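Long-range contacts in octenoyl-CoA reductase/carboxylase (Streptomyces sp., PDB 4A0S), which catalyses the NADPH-dependent reductive carboxylation of 2-octenoyl-CoA, an unusual carbon fixation that supplies an extender unit for cinnabaramide polyketide biosynthesis: residues V65-A71 with C117-R123; H136-A142 with S182-P188. The contacts are given in a common frame with arbitrary orientation. Residues are numbered along the deposited sequence.

Interaction 1 (V65-A71 with C117-R123); sequences VLVAVMA and CSGVVVR
Two extended strands of the GroES-like domain, 65-71 and 117-123, run antiparallel in one sheet, their axes 4.4 Å apart at closest, with 144° between their N-to-C directions. At the start of the second strand Cys117 sets its CB 3.5 Å from Val69 CG1. Opposite Ser118, Met70 (psi near -42°) and Ala71 form a classic bulge: Ser118 O accepts from Met70 N (2.8 Å) and Ala71 N (3.3 Å), while Ser118 N binds Ala71 O (2.8 Å). Gly119 lies opposite Val69; a CB here would strike Ala68 O. Val120 N to Ala68 O is 2.9 Å and Ala68 N to Val120 O 2.6 Å. Val121, chi1 t, brings CG1 3.6 Å from Val65 CG1. In a second classic bulge Val122 N (2.8 Å) and Arg123 N (3.3 Å) share Leu66 O, with Val122 psi near -28°; Arg123 O accepts from Leu66 N (2.8 Å). The guanidinium of Arg123 reaches carbonyls of Ile16 and Ala19. Backbone hydrogen bonds thus fix the register, while mostly apolar side chains suit the buried faces.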
loop_
_atom_site.group_PDB
_atom_site.type_symbol
_atom_site.label_atom_id
_atom_site.label_comp_id
_atom_site.label_asym_id
_atom_site.label_seq_id
_atom_site.Cartn_x
_atom_site.Cartn_y
_atom_site.Cartn_z
ATOM N N VAL A 65 8.492 -27.265 19.025
ATOM C CA VAL A 65 9.874 -27.466 19.365
ATOM C C VAL A 65 10.003 -27.229 20.848
ATOM O O VAL A 65 9.392 -26.313 21.388
ATOM C CB VAL A 65 10.770 -26.485 18.588
ATOM C CG1 VAL A 65 12.178 -26.613 19.022
ATOM C CG2 VAL A 65 10.663 -26.758 17.074
ATOM N N LEU A 66 10.755 -28.106 21.507
ATOM C CA LEU A 66 11.008 -27.925 22.913
ATOM C C LEU A 66 12.325 -27.217 22.964
ATOM O O LEU A 66 13.307 -27.701 22.422
ATOM C CB LEU A 66 11.087 -29.259 23.624
ATOM C CG LEU A 66 11.325 -29.172 25.126
ATOM C CD1 LEU A 66 10.154 -28.482 25.863
ATOM C CD2 LEU A 66 11.509 -30.604 25.582
ATOM N N VAL A 67 12.334 -26.069 23.616
ATOM C CA VAL A 67 13.525 -25.255 23.726
ATOM C C VAL A 67 13.975 -25.326 25.173
ATOM O O VAL A 67 13.148 -25.161 26.059
ATOM C CB VAL A 67 13.198 -23.780 23.375
ATOM C CG1 VAL A 67 14.388 -22.859 23.635
ATOM C CG2 VAL A 67 12.736 -23.682 21.938
ATOM N N ALA A 68 15.264 -25.612 25.396
ATOM C CA ALA A 68 15.879 -25.415 26.709
ATOM C C ALA A 68 16.111 -23.924 26.758
ATOM O O ALA A 68 16.957 -23.407 26.044
ATOM C CB ALA A 68 17.215 -26.164 26.826
ATOM N N VAL A 69 15.329 -23.234 27.574
ATOM C CA VAL A 69 15.348 -21.787 27.592
ATOM C C VAL A 69 16.540 -21.275 28.395
ATOM O O VAL A 69 16.660 -21.535 29.594
ATOM C CB VAL A 69 14.056 -21.222 28.183
ATOM C CG1 VAL A 69 14.104 -19.701 28.192
ATOM C CG2 VAL A 69 12.851 -21.716 27.397
ATOM N N MET A 70 17.396 -20.516 27.733
ATOM C CA MET A 70 18.591 -20.014 28.383
ATOM C C MET A 70 18.304 -18.739 29.136
ATOM O O MET A 70 18.744 -18.566 30.266
ATOM C CB MET A 70 19.691 -19.829 27.349
ATOM C CG MET A 70 20.223 -21.173 26.859
ATOM S SD MET A 70 20.976 -22.137 28.192
ATOM C CE MET A 70 22.480 -21.216 28.404
ATOM N N ALA A 71 17.522 -17.870 28.506
ATOM C CA ALA A 71 17.143 -16.608 29.080
ATOM C C ALA A 71 15.812 -16.205 28.467
ATOM O O ALA A 71 15.467 -16.633 27.356
ATOM C CB ALA A 71 18.204 -15.561 28.787
ATOM N N CYS A 117 12.236 -15.552 24.465
ATOM C CA CYS A 117 13.324 -16.247 25.082
ATOM C C CYS A 117 14.378 -16.475 24.056
ATOM O O CYS A 117 14.141 -16.297 22.858
ATOM C CB CYS A 117 12.878 -17.576 25.697
ATOM S SG CYS A 117 12.883 -18.966 24.614
ATOM N N SER A 118 15.562 -16.828 24.545
ATOM C CA SER A 118 16.583 -17.392 23.695
ATOM C C SER A 118 16.923 -18.723 24.319
ATOM O O SER A 118 16.711 -18.946 25.523
ATOM C CB SER A 118 17.811 -16.503 23.646
ATOM O OG SER A 118 18.342 -16.359 24.951
ATOM N N GLY A 119 17.429 -19.626 23.508
ATOM C CA GLY A 119 17.805 -20.886 24.054
ATOM C C GLY A 119 18.233 -21.892 23.032
ATOM O O GLY A 119 18.680 -21.562 21.945
ATOM N N VAL A 120 18.104 -23.141 23.423
ATOM C CA VAL A 120 18.617 -24.218 22.638
ATOM C C VAL A 120 17.507 -25.209 22.344
ATOM O O VAL A 120 16.778 -25.629 23.240
ATOM C CB VAL A 120 19.756 -24.927 23.381
ATOM C CG1 VAL A 120 20.310 -26.014 22.523
ATOM C CG2 VAL A 120 20.836 -23.926 23.775
ATOM N N VAL A 121 17.391 -25.575 21.074
ATOM C CA VAL A 121 16.451 -26.591 20.674
ATOM C C VAL A 121 16.881 -27.894 21.314
ATOM O O VAL A 121 18.057 -28.261 21.261
ATOM C CB VAL A 121 16.421 -26.732 19.144
ATOM C CG1 VAL A 121 15.501 -27.849 18.739
ATOM C CG2 VAL A 121 16.000 -25.405 18.504
ATOM N N VAL A 122 15.947 -28.581 21.949
ATOM C CA VAL A 122 16.275 -29.892 22.505
ATOM C C VAL A 122 15.445 -31.011 21.868
ATOM O O VAL A 122 15.898 -32.152 21.770
ATOM C CB VAL A 122 16.224 -29.898 24.051
ATOM C CG1 VAL A 122 17.331 -29.019 24.610
ATOM C CG2 VAL A 122 14.876 -29.417 24.556
ATOM N N ARG A 123 14.243 -30.683 21.410
ATOM C CA ARG A 123 13.413 -31.647 20.693
ATOM C C ARG A 123 12.591 -30.923 19.655
ATOM O O ARG A 123 12.230 -29.772 19.842
ATOM C CB ARG A 123 12.462 -32.388 21.643
ATOM C CG ARG A 123 13.151 -33.310 22.655
ATOM C CD ARG A 123 13.690 -34.563 21.983
ATOM N NE ARG A 123 14.169 -35.530 22.974
ATOM C CZ ARG A 123 15.325 -35.446 23.630
ATOM N NH1 ARG A 123 16.168 -34.423 23.445
ATOM N NH2 ARG A 123 15.628 -36.387 24.502
#

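Interaction 2 (H136-A142 with S182-P188). With CO8 (octanoyl-coenzyme A), chain E.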
loop_
_atom_site.group_PDB
_atom_site.type_symbol
_atom_site.label_atom_id
_atom_site.label_comp_id
_atom_site.label_asym_id
_atom_site.label_seq_id
_atom_site.Cartn_x
_atom_site.Cartn_y
_atom_site.Cartn_z
ATOM N N HIS A 136 20.752 -22.818 18.304
ATOM C CA HIS A 136 20.559 -21.635 19.118
ATOM C C HIS A 136 19.460 -20.810 18.499
ATOM O O HIS A 136 19.529 -20.434 17.324
ATOM C CB HIS A 136 21.849 -20.835 19.197
ATOM C CG HIS A 136 22.873 -21.449 20.100
ATOM N ND1 HIS A 136 23.953 -20.743 20.582
ATOM C CD2 HIS A 136 22.956 -22.687 20.648
ATOM C CE1 HIS A 136 24.677 -21.530 21.359
ATOM N NE2 HIS A 136 24.089 -22.712 21.423
ATOM N N VAL A 137 18.434 -20.556 19.288
ATOM C CA VAL A 137 17.255 -19.877 18.798
ATOM C C VAL A 137 16.827 -18.748 19.705
ATOM O O VAL A 137 17.169 -18.692 20.883
ATOM C CB VAL A 137 16.056 -20.845 18.664
ATOM C CG1 VAL A 137 16.357 -21.933 17.627
ATOM C CG2 VAL A 137 15.705 -21.456 20.009
ATOM N N ILE A 138 16.078 -17.832 19.129
ATOM C CA ILE A 138 15.250 -16.987 19.927
ATOM C C ILE A 138 13.855 -17.442 19.600
ATOM O O ILE A 138 13.619 -18.045 18.551
ATOM C CB ILE A 138 15.462 -15.518 19.632
ATOM C CG1 ILE A 138 15.396 -15.276 18.122
ATOM C CG2 ILE A 138 16.786 -15.072 20.245
ATOM C CD1 ILE A 138 15.235 -13.819 17.725
ATOM N N VAL A 139 12.952 -17.212 20.529
ATOM C CA VAL A 139 11.568 -17.497 20.304
ATOM C C VAL A 139 10.897 -16.150 20.380
ATOM O O VAL A 139 11.158 -15.373 21.313
ATOM C CB VAL A 139 10.994 -18.423 21.372
ATOM C CG1 VAL A 139 9.478 -18.518 21.225
ATOM C CG2 VAL A 139 11.673 -19.792 21.313
ATOM N N HIS A 140 10.063 -15.866 19.384
ATOM C CA HIS A 140 9.176 -14.715 19.437
ATOM C C HIS A 140 7.756 -15.200 19.732
ATOM O O HIS A 140 7.470 -16.382 19.610
ATOM C CB HIS A 140 9.261 -13.878 18.156
ATOM C CG HIS A 140 8.727 -14.566 16.944
ATOM N ND1 HIS A 140 7.380 -14.674 16.685
ATOM C CD2 HIS A 140 9.359 -15.161 15.906
ATOM C CE1 HIS A 140 7.200 -15.313 15.543
ATOM N NE2 HIS A 140 8.387 -15.631 15.056
ATOM N N PRO A 141 6.875 -14.282 20.155
ATOM C CA PRO A 141 5.621 -14.691 20.789
ATOM C C PRO A 141 4.458 -15.071 19.870
ATOM O O PRO A 141 3.433 -15.515 20.373
ATOM C CB PRO A 141 5.227 -13.453 21.607
ATOM C CG PRO A 141 5.836 -12.312 20.843
ATOM C CD PRO A 141 7.177 -12.870 20.411
ATOM N N ALA A 142 4.601 -14.864 18.563
ATOM C CA ALA A 142 3.498 -15.112 17.634
ATOM C C ALA A 142 3.228 -16.598 17.465
ATOM O O ALA A 142 3.850 -17.274 16.648
ATOM C CB ALA A 142 3.739 -14.419 16.290
ATOM N N SER A 182 7.204 -22.036 14.001
ATOM C CA SER A 182 7.111 -20.724 13.367
ATOM C C SER A 182 7.270 -19.583 14.366
ATOM O O SER A 182 7.041 -18.413 14.020
ATOM C CB SER A 182 5.787 -20.583 12.626
ATOM O OG SER A 182 4.719 -20.767 13.528
ATOM N N GLN A 183 7.668 -19.927 15.594
ATOM C CA GLN A 183 8.076 -18.930 16.582
ATOM C C GLN A 183 9.588 -18.801 16.646
ATOM O O GLN A 183 10.108 -17.919 17.325
ATOM C CB GLN A 183 7.577 -19.311 17.974
ATOM C CG GLN A 183 6.078 -19.318 18.128
ATOM C CD GLN A 183 5.699 -19.737 19.526
ATOM O OE1 GLN A 183 5.184 -20.828 19.741
ATOM N NE2 GLN A 183 6.013 -18.885 20.499
ATOM N N LEU A 184 10.279 -19.695 15.940
ATOM C CA LEU A 184 11.730 -19.816 16.045
ATOM C C LEU A 184 12.498 -19.027 15.014
ATOM O O LEU A 184 12.176 -19.069 13.815
ATOM C CB LEU A 184 12.142 -21.282 15.917
ATOM C CG LEU A 184 11.748 -22.159 17.097
ATOM C CD1 LEU A 184 12.126 -23.573 16.813
ATOM C CD2 LEU A 184 12.457 -21.690 18.364
ATOM N N LEU A 185 13.546 -18.357 15.489
ATOM C CA LEU A 185 14.520 -17.724 14.624
ATOM C C LEU A 185 15.906 -18.044 15.162
ATOM O O LEU A 185 16.057 -18.273 16.361
ATOM C CB LEU A 185 14.306 -16.218 14.586
ATOM C CG LEU A 185 13.005 -15.759 13.932
ATOM C CD1 LEU A 185 12.790 -14.258 14.167
ATOM C CD2 LEU A 185 12.991 -16.156 12.437
ATOM N N PRO A 186 16.912 -18.060 14.280
ATOM C CA PRO A 186 18.259 -18.252 14.800
ATOM C C PRO A 186 18.634 -17.104 15.716
ATOM O O PRO A 186 18.417 -15.924 15.393
ATOM C CB PRO A 186 19.141 -18.254 13.548
ATOM C CG PRO A 186 18.337 -17.642 12.480
ATOM C CD PRO A 186 16.892 -17.925 12.805
ATOM N N LYS A 187 19.140 -17.457 16.879
ATOM C CA LYS A 187 19.631 -16.468 17.815
ATOM C C LYS A 187 20.776 -15.699 17.174
ATOM O O LYS A 187 21.670 -16.303 16.585
ATOM C CB LYS A 187 20.126 -17.168 19.073
ATOM C CG LYS A 187 20.832 -16.257 20.051
ATOM C CD LYS A 187 21.517 -17.094 21.097
ATOM C CE LYS A 187 22.648 -16.315 21.768
ATOM N NZ LYS A 187 23.809 -16.092 20.841
ATOM N N PRO A 188 20.745 -14.357 17.277
ATOM C CA PRO A 188 21.867 -13.543 16.831
ATOM C C PRO A 188 23.128 -14.036 17.535
ATOM O O PRO A 188 23.201 -14.018 18.764
ATOM C CB PRO A 188 21.491 -12.154 17.322
ATOM C CG PRO A 188 20.019 -12.155 17.283
ATOM C CD PRO A 188 19.629 -13.527 17.756
HETATM N N1A CO8 E . -12.178 -13.953 35.431
HETATM C C2A CO8 E . -12.466 -14.927 34.566
HETATM N N3A CO8 E . -12.914 -14.654 33.345
HETATM C C4A CO8 E . -13.079 -13.366 32.967
HETATM C C5A CO8 E . -12.788 -12.321 33.836
HETATM C C6A CO8 E . -12.324 -12.645 35.108
HETATM N N6A CO8 E . -12.021 -11.675 35.977
HETATM N N7A CO8 E . -13.036 -11.175 33.201
HETATM C C8A CO8 E . -13.473 -11.483 31.978
HETATM N N9A CO8 E . -13.501 -12.818 31.836
HETATM C C1B CO8 E . -13.917 -13.618 30.652
HETATM C C2B CO8 E . -15.442 -13.647 30.512
HETATM O O2B CO8 E . -15.872 -14.959 30.081
HETATM C C3B CO8 E . -15.657 -12.611 29.412
HETATM O O3B CO8 E . -16.863 -12.867 28.708
HETATM P P3B CO8 E . -18.116 -11.915 29.091
HETATM O O7A CO8 E . -19.353 -12.916 29.440
HETATM O O8A CO8 E . -17.842 -11.192 30.545
HETATM O O9A CO8 E . -18.399 -10.918 28.039
HETATM C C4B CO8 E . -14.445 -12.805 28.507
HETATM O O4B CO8 E . -13.366 -13.053 29.420
HETATM C C5B CO8 E . -14.036 -11.505 27.805
HETATM O O5B CO8 E . -12.810 -11.722 27.074
HETATM P P1A CO8 E . -12.836 -12.598 25.687
HETATM O O1A CO8 E . -11.272 -12.621 25.141
HETATM O O2A CO8 E . -13.322 -14.006 25.850
HETATM O O3A CO8 E . -13.864 -11.807 24.675
HETATM P P2A CO8 E . -13.538 -10.624 23.586
HETATM O O4A CO8 E . -14.773 -9.613 23.627
HETATM O O5A CO8 E . -13.262 -11.122 22.198
HETATM O O6A CO8 E . -12.278 -9.772 24.183
HETATM C CBP CO8 E . -10.101 -8.629 24.140
HETATM C CCP CO8 E . -11.232 -9.290 23.317
HETATM C CDP CO8 E . -10.678 -7.310 24.681
HETATM C CEP CO8 E . -8.960 -8.305 23.175
HETATM C CAP CO8 E . -9.642 -9.594 25.285
HETATM O OAP CO8 E . -9.333 -10.946 24.815
HETATM C C9P CO8 E . -8.480 -9.043 26.157
HETATM O O9P CO8 E . -8.715 -8.153 26.984
HETATM N N8P CO8 E . -7.262 -9.607 25.983
HETATM C C7P CO8 E . -6.080 -9.237 26.817
HETATM C C6P CO8 E . -5.065 -8.276 26.138
HETATM C C5P CO8 E . -4.601 -7.228 27.178
HETATM O O5P CO8 E . -5.417 -6.455 27.673
HETATM N N4P CO8 E . -3.359 -7.246 27.659
HETATM C C3P CO8 E . -2.162 -7.917 27.165
HETATM C C2P CO8 E . -1.322 -6.720 26.696
HETATM S S1P CO8 E . -0.893 -6.842 24.919
HETATM C "C1'" CO8 E . 0.750 -7.353 25.103
HETATM O "O1'" CO8 E . 1.442 -7.067 26.098
HETATM C "C2'" CO8 E . 1.205 -8.129 24.059
HETATM C "C3'" CO8 E . 2.486 -8.627 23.993
HETATM C "C4'" CO8 E . 2.868 -9.375 22.873
HETATM C "C5'" CO8 E . 1.737 -9.904 22.005
HETATM C "C6'" CO8 E . 2.427 -10.814 20.965
HETATM C "C7'" CO8 E . 1.436 -11.191 19.899
HETATM C "C8'" CO8 E . 2.116 -12.201 18.969
HETATM O O HOH W 1 24.410 -18.348 19.404
HETATM O O HOH W 2 4.664 -16.900 14.241
HETATM O O HOH W 3 3.483 -19.798 15.765
#
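Beside the acyl-CoA pocket, strand 136-139 of the GroES-like domain pairs antiparallel with strand 184-186 and runs on through His140 into residues that touch the ligand. Ile138 and Leu185 form the hydrogen-bonded pair, Ile138 N to Leu185 O 2.8 Å and Leu185 N to Ile138 O 3.1 Å; Lys187 N to His136 O (3.0 Å) and His140 N to Gln183 O (2.9 Å) extend the ladder. Branched Val137 and Val139 each place CG2 3.6 Å from Leu184 CD2, filling one face with hydrocarbon. Gln183 suits the end of the 3-10 segment because its NE2 reaches His140 O (3.0 Å) and its OE1 accepts from Arg180 N, while its CA lies over the His140 ring, 3.9 Å from the centroid, in a CH-pi contact. The His140 imidazole is also hydrogen-bonded to His365. One water joins His136 ND1 and Lys187 NZ, 2.7 Å from each; Lys187 NZ also hydrogen-bonds Gly421 O. Pro141 CG comes within 3.7 Å of C6' of octanoyl-CoA, and Ala142 CA within 3.5 Å of its C8'. Polar bonds therefore hold the backbone, while Pro141 and Ala142 offer the acyl tail a nonpolar surface.

Overall arrangement
Interactions 1 and 2 belong to one mixed sheet of the GroES-like domain, with centres about 9 Å apart. They come in series along the chain: 65-71 pairs with 117-123 before 136-142 pairs with 182-188. Strands 117-124 and 136-139, consecutive in sequence, are also sheet neighbours; within this sheet 64-73 pairs with 117-124, that with 136-139, and that with 184-186. Probable hydrogen bonds from Val139 N to Cys117 O and from Gly119 N to Val137 O, each 2.8 Å, join the two pairings. Val65 CG2 also packs 3.5 Å from Leu184 CD1. The sheet thus runs from interaction 1, away from the ligand sites, to interaction 2 at the acyl-CoA pocket.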